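Local coordinates for GDSL-like protein (PDB 6HH9), which probably hydrolyses acetyl esters on xylan, as expected of an acetylxylan esterase of the GDSL-like, SGNH-hydrolase family, at residues 277-282 with 347-352. Sequence-based numbering, arbitrary orientation.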
ATOM      1  N   GLY A 277      -9.788  27.378 -14.189  1.00 42.39           N
ATOM      2  CA  GLY A 277     -10.164  26.900 -15.517  1.00 40.33           C
ATOM      3  C   GLY A 277      -9.119  26.015 -16.187  1.00 42.61           C
ATOM      4  O   GLY A 277      -9.417  25.399 -17.227  1.00 43.91           O
ATOM      5  N   ASP A 278      -7.886  25.953 -15.655  1.00 44.47           N
ATOM      6  CA  ASP A 278      -6.897  24.959 -16.139  1.00 42.44           C
ATOM      7  C   ASP A 278      -7.532  23.566 -16.060  1.00 43.23           C
ATOM      8  O   ASP A 278      -8.134  23.228 -15.041  1.00 39.43           O
ATOM      9  CB  ASP A 278      -5.611  24.944 -15.312  1.00 43.06           C
ATOM     10  CG  ASP A 278      -4.626  26.056 -15.629  1.00 43.08           C
ATOM     11  OD1 ASP A 278      -4.752  26.641 -16.709  1.00 43.73           O
ATOM     12  OD2 ASP A 278      -3.728  26.321 -14.781  1.00 42.43           O
ATOM     13  N   SER A 279      -7.412  22.776 -17.138  1.00 44.86           N
ATOM     14  CA  SER A 279      -8.017  21.437 -17.191  1.00 45.14           C
ATOM     15  C   SER A 279      -7.115  20.450 -17.939  1.00 42.07           C
ATOM     16  O   SER A 279      -6.111  20.849 -18.522  1.00 39.30           O
ATOM     17  CB  SER A 279      -9.406  21.482 -17.799  1.00 45.93           C
ATOM     18  OG  SER A 279      -9.366  21.918 -19.145  1.00 47.89           O
ATOM     19  N   ILE A 280      -7.528  19.172 -17.897  1.00 43.48           N
ATOM     20  CA  ILE A 280      -6.892  18.005 -18.544  1.00 41.47           C
ATOM     21  C   ILE A 280      -7.985  16.947 -18.730  1.00 43.45           C
ATOM     22  O   ILE A 280      -8.870  16.837 -17.891  1.00 41.82           O
ATOM     23  CB  ILE A 280      -5.710  17.480 -17.697  1.00 40.82           C
ATOM     24  CG1 ILE A 280      -5.044  16.252 -18.308  1.00 43.29           C
ATOM     25  CG2 ILE A 280      -6.128  17.197 -16.259  1.00 40.93           C
ATOM     26  CD1 ILE A 280      -3.796  15.832 -17.570  1.00 44.87           C
ATOM     27  N   THR A 281      -7.921  16.188 -19.830  1.00 44.68           N
ATOM     28  CA  THR A 281      -8.880  15.121 -20.103  1.00 45.07           C
ATOM     29  C   THR A 281      -8.116  13.810 -20.334  1.00 44.32           C
ATOM     30  O   THR A 281      -7.090  13.789 -20.991  1.00 46.21           O
ATOM     31  CB  THR A 281      -9.801  15.461 -21.288  1.00 47.95           C
ATOM     32  OG1 THR A 281      -8.990  15.969 -22.344  1.00 54.07           O
ATOM     33  CG2 THR A 281     -10.861  16.491 -20.970  1.00 46.03           C
ATOM     34  N   LEU A 282      -8.636  12.720 -19.762  1.00 44.05           N
ATOM     35  CA  LEU A 282      -8.055  11.403 -19.865  1.00 42.27           C
ATOM     36  C   LEU A 282      -9.153  10.415 -20.265  1.00 42.95           C
ATOM     37  O   LEU A 282     -10.325  10.574 -19.873  1.00 41.99           O
ATOM     38  CB  LEU A 282      -7.423  11.004 -18.527  1.00 41.23           C
ATOM     39  CG  LEU A 282      -6.368  11.962 -17.970  1.00 42.65           C
ATOM     40  CD1 LEU A 282      -6.984  12.997 -17.040  1.00 43.36           C
ATOM     41  CD2 LEU A 282      -5.274  11.203 -17.234  1.00 45.65           C
ATOM     42  N   GLU A 347     -12.288  14.363 -16.700  1.00 40.72           N
ATOM     43  CA  GLU A 347     -11.775  15.728 -16.758  1.00 41.54           C
ATOM     44  C   GLU A 347     -11.468  16.206 -15.339  1.00 37.46           C
ATOM     45  O   GLU A 347     -12.220  15.903 -14.407  1.00 39.99           O
ATOM     46  CB  GLU A 347     -12.771  16.677 -17.436  1.00 45.80           C
ATOM     47  CG  GLU A 347     -12.125  17.985 -17.909  1.00 47.77           C
ATOM     48  CD  GLU A 347     -13.089  19.112 -18.259  1.00 49.98           C
ATOM     49  OE1 GLU A 347     -14.307  18.833 -18.365  1.00 46.11           O
ATOM     50  OE2 GLU A 347     -12.620  20.273 -18.415  1.00 48.09           O
ATOM     51  N   VAL A 348     -10.360  16.940 -15.201  1.00 34.74           N
ATOM     52  CA  VAL A 348      -9.984  17.610 -13.980  1.00 35.41           C
ATOM     53  C   VAL A 348      -9.773  19.099 -14.290  1.00 36.59           C
ATOM     54  O   VAL A 348      -8.991  19.445 -15.153  1.00 32.76           O
ATOM     55  CB  VAL A 348      -8.724  16.979 -13.362  1.00 34.93           C
ATOM     56  CG1 VAL A 348      -8.386  17.594 -12.018  1.00 34.87           C
ATOM     57  CG2 VAL A 348      -8.849  15.474 -13.220  1.00 38.55           C
ATOM     58  N   ARG A 349     -10.495  19.976 -13.580  1.00 40.95           N
ATOM     59  CA  ARG A 349     -10.317  21.413 -13.747  1.00 43.54           C
ATOM     60  C   ARG A 349     -10.241  22.121 -12.388  1.00 39.32           C
ATOM     61  O   ARG A 349     -10.865  21.725 -11.399  1.00 34.51           O
ATOM     62  CB  ARG A 349     -11.383  22.012 -14.674  1.00 47.80           C
ATOM     63  CG  ARG A 349     -12.835  21.732 -14.324  1.00 50.67           C
ATOM     64  CD  ARG A 349     -13.744  22.311 -15.412  1.00 54.84           C
ATOM     65  NE  ARG A 349     -13.756  23.779 -15.438  1.00 56.81           N
ATOM     66  CZ  ARG A 349     -13.273  24.554 -16.417  1.00 56.71           C
ATOM     67  NH1 ARG A 349     -12.735  24.016 -17.500  1.00 55.22           N
ATOM     68  NH2 ARG A 349     -13.346  25.875 -16.312  1.00 53.81           N
ATOM     69  N   LEU A 350      -9.415  23.169 -12.367  1.00 37.43           N
ATOM     70  CA  LEU A 350      -9.243  24.010 -11.200  1.00 39.40           C
ATOM     71  C   LEU A 350     -10.477  24.897 -11.091  1.00 36.49           C
ATOM     72  O   LEU A 350     -10.848  25.515 -12.057  1.00 37.41           O
ATOM     73  CB  LEU A 350      -7.953  24.828 -11.354  1.00 40.07           C
ATOM     74  CG  LEU A 350      -6.709  24.244 -10.681  1.00 40.76           C
ATOM     75  CD1 LEU A 350      -6.568  22.754 -10.910  1.00 39.43           C
ATOM     76  CD2 LEU A 350      -5.464  24.961 -11.146  1.00 42.42           C
ATOM     77  N   THR A 351     -11.116  24.877  -9.922  1.00 38.20           N
ATOM     78  CA  THR A 351     -12.337  25.604  -9.647  1.00 39.29           C
ATOM     79  C   THR A 351     -12.092  26.787  -8.697  1.00 44.02           C
ATOM     80  O   THR A 351     -12.930  27.683  -8.638  1.00 49.14           O
ATOM     81  CB  THR A 351     -13.405  24.705  -9.013  1.00 37.54           C
ATOM     82  OG1 THR A 351     -12.886  24.185  -7.789  1.00 39.73           O
ATOM     83  CG2 THR A 351     -13.845  23.577  -9.919  1.00 37.48           C
ATOM     84  N   GLU A 352     -11.001  26.757  -7.909  1.00 48.09           N
ATOM     85  CA  GLU A 352     -10.655  27.817  -6.931  1.00 48.41           C
ATOM     86  C   GLU A 352      -9.131  27.935  -6.875  1.00 44.89           C
ATOM     87  O   GLU A 352      -8.438  26.934  -6.797  1.00 51.38           O
ATOM     88  CB  GLU A 352     -11.222  27.530  -5.526  1.00 49.23           C
ATOM     89  CG  GLU A 352     -12.689  27.082  -5.507  1.00 51.83           C
ATOM     90  CD  GLU A 352     -13.304  26.649  -4.177  1.00 52.93           C
ATOM     91  OE1 GLU A 352     -14.395  26.057  -4.211  1.00 56.25           O
ATOM     92  OE2 GLU A 352     -12.699  26.882  -3.112  1.00 53.94           O
TER
HETATM   93  O   HOH W   1     -12.184  26.852 -18.795  1.00 54.69           O
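Ile-280 and Val-348 form the antiparallel hydrogen-bonded pair of this strand contact, flanked by the non-hydrogen-bonded pairs Ser-279 with Arg-349 and Thr-281 with Glu-347. Val-348 N donates to Ile-280 O at 3.1 Å in a straight bond (164°), whereas the return bond from Ile-280 N to Val-348 O is weak and bent. Leu-350 N meets Asp-278 O at 3.0 Å, and the N of Gly-277, a residue at positive phi two places before the strand, donates to Leu-350 O, also at 3.0 Å. Carbonyls of this series also take CA-H...O contacts, among them Ser-279 CA to Val-348 O and Arg-349 CA to Asp-278 O.

On the apolar face, Ile-280 CG2 lies 3.9 Å from Val-348 CB, the two side chains pointing the same way and both touching Leu-363 of strand 361-370. On the other face Thr-281 CG2 rests alongside the Glu-347 chain, 3.6 Å from CG. With CG anti to the backbone N (chi1 -162°), that extended chain carries OE2 to Ser-279 CB and into the plane of the Arg-349 guanidinium, a long salt bridge to NH1. Arg-349 bends at chi3, laying one guanidinium face over Gly-277 C, while NH2 donates to an in-plane water at 2.9 Å.

The contact thus joins 279-286 to 342-352 inside a five-stranded antiparallel sheet: backbone bonds set the register, one face turns toward strand 361-370, and the other carries a long Glu-347/Arg-349 salt bridge within one strand, with a water on the arginine.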